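Local coordinates for protein endoglucanase (PDB 2E4T) that hydrolyses internal beta-1,4-glucan linkages as the family 44 catalytic module, active as cellulase and xyloglucanase, of a larger multidomain clostridial enzyme, at residues R47-N52 with Q110-V115. Numbering follows the deposited sequence.
Sequences RTTGYN and QAAGYV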
ATOM      1  N   ARG A  47       4.133  -5.610  14.321  1.00  5.52           N
ATOM      2  CA  ARG A  47       5.380  -6.025  14.940  1.00  6.20           C
ATOM      3  C   ARG A  47       6.443  -4.950  14.831  1.00  5.52           C
ATOM      4  O   ARG A  47       7.477  -5.038  15.564  1.00  6.37           O
ATOM      5  CB  ARG A  47       5.918  -7.295  14.309  1.00  6.76           C
ATOM      6  CG  ARG A  47       5.432  -8.567  14.958  1.00  7.74           C
ATOM      7  CD  ARG A  47       6.224  -8.820  16.243  1.00  7.56           C
ATOM      8  NE  ARG A  47       5.782 -10.065  16.868  1.00  7.88           N
ATOM      9  CZ  ARG A  47       6.516 -10.669  17.808  1.00  7.56           C
ATOM     10  NH1 ARG A  47       7.642 -10.120  18.274  1.00  7.94           N
ATOM     11  NH2 ARG A  47       6.093 -11.844  18.319  1.00  8.64           N
ATOM     12  N   THR A  48       6.303  -3.974  13.941  1.00  5.24           N
ATOM     13  CA  THR A  48       7.364  -3.011  13.757  1.00  5.43           C
ATOM     14  C   THR A  48       7.366  -1.860  14.786  1.00  5.22           C
ATOM     15  O   THR A  48       8.383  -1.203  14.933  1.00  5.80           O
ATOM     16  CB  THR A  48       7.395  -2.460  12.318  1.00  5.68           C
ATOM     17  OG1 THR A  48       6.239  -1.683  12.050  1.00  6.06           O
ATOM     18  CG2 THR A  48       7.562  -3.599  11.316  1.00  6.77           C
ATOM     19  N   THR A  49       6.268  -1.693  15.540  1.00  5.18           N
ATOM     20  CA  THR A  49       6.217  -0.577  16.487  1.00  5.00           C
ATOM     21  C   THR A  49       7.292  -0.672  17.575  1.00  5.25           C
ATOM     22  O   THR A  49       7.925   0.311  17.933  1.00  5.76           O
ATOM     23  CB  THR A  49       4.805  -0.514  17.098  1.00  5.66           C
ATOM     24  OG1 THR A  49       3.878  -0.179  16.070  1.00  5.46           O
ATOM     25  CG2 THR A  49       4.752   0.498  18.261  1.00  5.71           C
ATOM     26  N   GLY A  50       7.461  -1.906  18.107  1.00  5.14           N
ATOM     27  CA  GLY A  50       8.389  -2.119  19.213  1.00  5.61           C
ATOM     28  C   GLY A  50       9.705  -2.758  18.800  1.00  5.07           C
ATOM     29  O   GLY A  50      10.459  -3.244  19.647  1.00  5.48           O
ATOM     30  N   TYR A  51       9.990  -2.798  17.485  1.00  5.05           N
ATOM     31  CA  TYR A  51      11.240  -3.347  16.985  1.00  4.89           C
ATOM     32  C   TYR A  51      12.428  -2.476  17.401  1.00  5.15           C
ATOM     33  O   TYR A  51      12.423  -1.263  17.186  1.00  5.62           O
ATOM     34  CB  TYR A  51      11.173  -3.410  15.439  1.00  5.58           C
ATOM     35  CG  TYR A  51      12.510  -3.761  14.800  1.00  5.18           C
ATOM     36  CD1 TYR A  51      13.051  -5.048  14.912  1.00  5.57           C
ATOM     37  CD2 TYR A  51      13.248  -2.782  14.135  1.00  5.68           C
ATOM     38  CE1 TYR A  51      14.271  -5.355  14.348  1.00  5.60           C
ATOM     39  CE2 TYR A  51      14.493  -3.083  13.578  1.00  5.66           C
ATOM     40  CZ  TYR A  51      15.014  -4.357  13.711  1.00  5.46           C
ATOM     41  OH  TYR A  51      16.265  -4.610  13.178  1.00  6.12           O
ATOM     42  N   ASN A  52      13.453  -3.131  17.979  1.00  5.30           N
ATOM     43  CA  ASN A  52      14.661  -2.461  18.432  1.00  5.30           C
ATOM     44  C   ASN A  52      15.786  -2.785  17.461  1.00  5.09           C
ATOM     45  O   ASN A  52      16.278  -3.911  17.430  1.00  5.77           O
ATOM     46  CB  ASN A  52      14.998  -2.959  19.833  1.00  5.66           C
ATOM     47  CG  ASN A  52      16.211  -2.292  20.427  1.00  5.80           C
ATOM     48  OD1 ASN A  52      17.041  -1.720  19.713  1.00  6.69           O
ATOM     49  ND2 ASN A  52      16.314  -2.365  21.762  1.00  6.36           N
ATOM     50  N   GLN A 110      10.278   3.751  14.590  1.00  5.42           N
ATOM     51  CA  GLN A 110       9.537   3.536  15.820  1.00  5.20           C
ATOM     52  C   GLN A 110       9.244   4.879  16.514  1.00  5.30           C
ATOM     53  O   GLN A 110      10.164   5.628  16.868  1.00  7.29           O
ATOM     54  CB  GLN A 110      10.398   2.637  16.731  1.00  5.48           C
ATOM     55  CG  GLN A 110      10.516   1.213  16.189  1.00  5.81           C
ATOM     56  CD  GLN A 110      11.248   1.085  14.860  1.00  5.05           C
ATOM     57  OE1 GLN A 110      12.375   1.601  14.698  1.00  5.87           O
ATOM     58  NE2 GLN A 110      10.618   0.387  13.900  1.00  5.89           N
ATOM     59  N   ALA A 111       7.945   5.155  16.699  1.00  5.41           N
ATOM     60  CA  ALA A 111       7.510   6.412  17.244  1.00  5.69           C
ATOM     61  C   ALA A 111       6.596   6.292  18.462  1.00  5.66           C
ATOM     62  O   ALA A 111       6.339   7.286  19.137  1.00  7.45           O
ATOM     63  CB  ALA A 111       6.844   7.317  16.194  1.00  6.84           C
ATOM     64  N   ALA A 112       6.062   5.103  18.754  1.00  5.67           N
ATOM     65  CA  ALA A 112       5.119   4.956  19.863  1.00  5.81           C
ATOM     66  C   ALA A 112       5.800   5.296  21.207  1.00  5.56           C
ATOM     67  O   ALA A 112       5.101   5.704  22.140  1.00  7.76           O
ATOM     68  CB  ALA A 112       4.524   3.567  19.898  1.00  6.07           C
ATOM     69  N   GLY A 113       7.095   5.112  21.300  1.00  6.50           N
ATOM     70  CA  GLY A 113       7.892   5.706  22.365  1.00  6.44           C
ATOM     71  C   GLY A 113       8.961   4.814  22.947  1.00  5.61           C
ATOM     72  O   GLY A 113       9.927   5.325  23.531  1.00  6.14           O
ATOM     73  N   TYR A 114       8.792   3.494  22.803  1.00  5.56           N
ATOM     74  CA  TYR A 114       9.703   2.516  23.405  1.00  5.43           C
ATOM     75  C   TYR A 114       9.804   1.309  22.461  1.00  5.32           C
ATOM     76  O   TYR A 114       8.867   1.044  21.664  1.00  6.00           O
ATOM     77  CB  TYR A 114       9.153   2.024  24.756  1.00  5.83           C
ATOM     78  CG  TYR A 114       9.095   3.123  25.789  1.00  5.50           C
ATOM     79  CD1 TYR A 114      10.165   3.329  26.673  1.00  5.63           C
ATOM     80  CD2 TYR A 114       7.999   3.978  25.891  1.00  5.97           C
ATOM     81  CE1 TYR A 114      10.133   4.364  27.597  1.00  6.49           C
ATOM     82  CE2 TYR A 114       7.964   5.039  26.793  1.00  6.57           C
ATOM     83  CZ  TYR A 114       9.058   5.206  27.647  1.00  6.69           C
ATOM     84  OH  TYR A 114       9.014   6.254  28.557  1.00  7.89           O
ATOM     85  N   VAL A 115      10.884   0.568  22.622  1.00  5.38           N
ATOM     86  CA  VAL A 115      11.111  -0.650  21.841  1.00  5.24           C
ATOM     87  C   VAL A 115      11.620  -1.753  22.799  1.00  5.43           C
ATOM     88  O   VAL A 115      12.170  -1.467  23.896  1.00  5.61           O
ATOM     89  CB  VAL A 115      12.137  -0.439  20.680  1.00  5.14           C
ATOM     90  CG1 VAL A 115      11.518   0.526  19.663  1.00  5.84           C
ATOM     91  CG2 VAL A 115      13.466   0.058  21.190  1.00  6.41           C
TER
HETATM   92  O   HOH W   1       7.877   2.619  19.481  1.00  7.25           O
HETATM   93  O   HOH W   2      14.411   0.436  16.379  1.00  6.69           O
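Q110 lays its bent side chain over the T48, T49 and Y51 carbonyls of the type I turn T48-Y51: CG sits 3.3 Å from T49 O and equally near Y51 O. The chain turns at chi2 (65°), carrying CD toward T48 O, which NE2 then reaches at 2.9 Å. That bond is fairly straight (157° at the hydrogen), with T48 O close to the amide plane. NE2 also donates to T108 O, while OE1 accepts from a water that donates to Y51 O as well, so both ends of the amide are engaged. The Y51 ring presents its edge to NE2, its plane 75° from the amide.

V115 packs beside the Q110 chain, CG1 lying 3.2 Å from Y51 O and CG2 on N52 CB (3.6 Å). A second water donates to T49 O and Y114 O and accepts from G113 N. T49 CG2 meets A112 CB tightly at 3.5 Å, while T49 OG1 turns to D184.

The contact joins the loops following barrel strands 40-43 and 104-109, near the calcium ligand E54. With the turn's Y51 N to T48 O bond weak at 3.4 Å, Q110 and two waters link three of its carbonyls to 110-115.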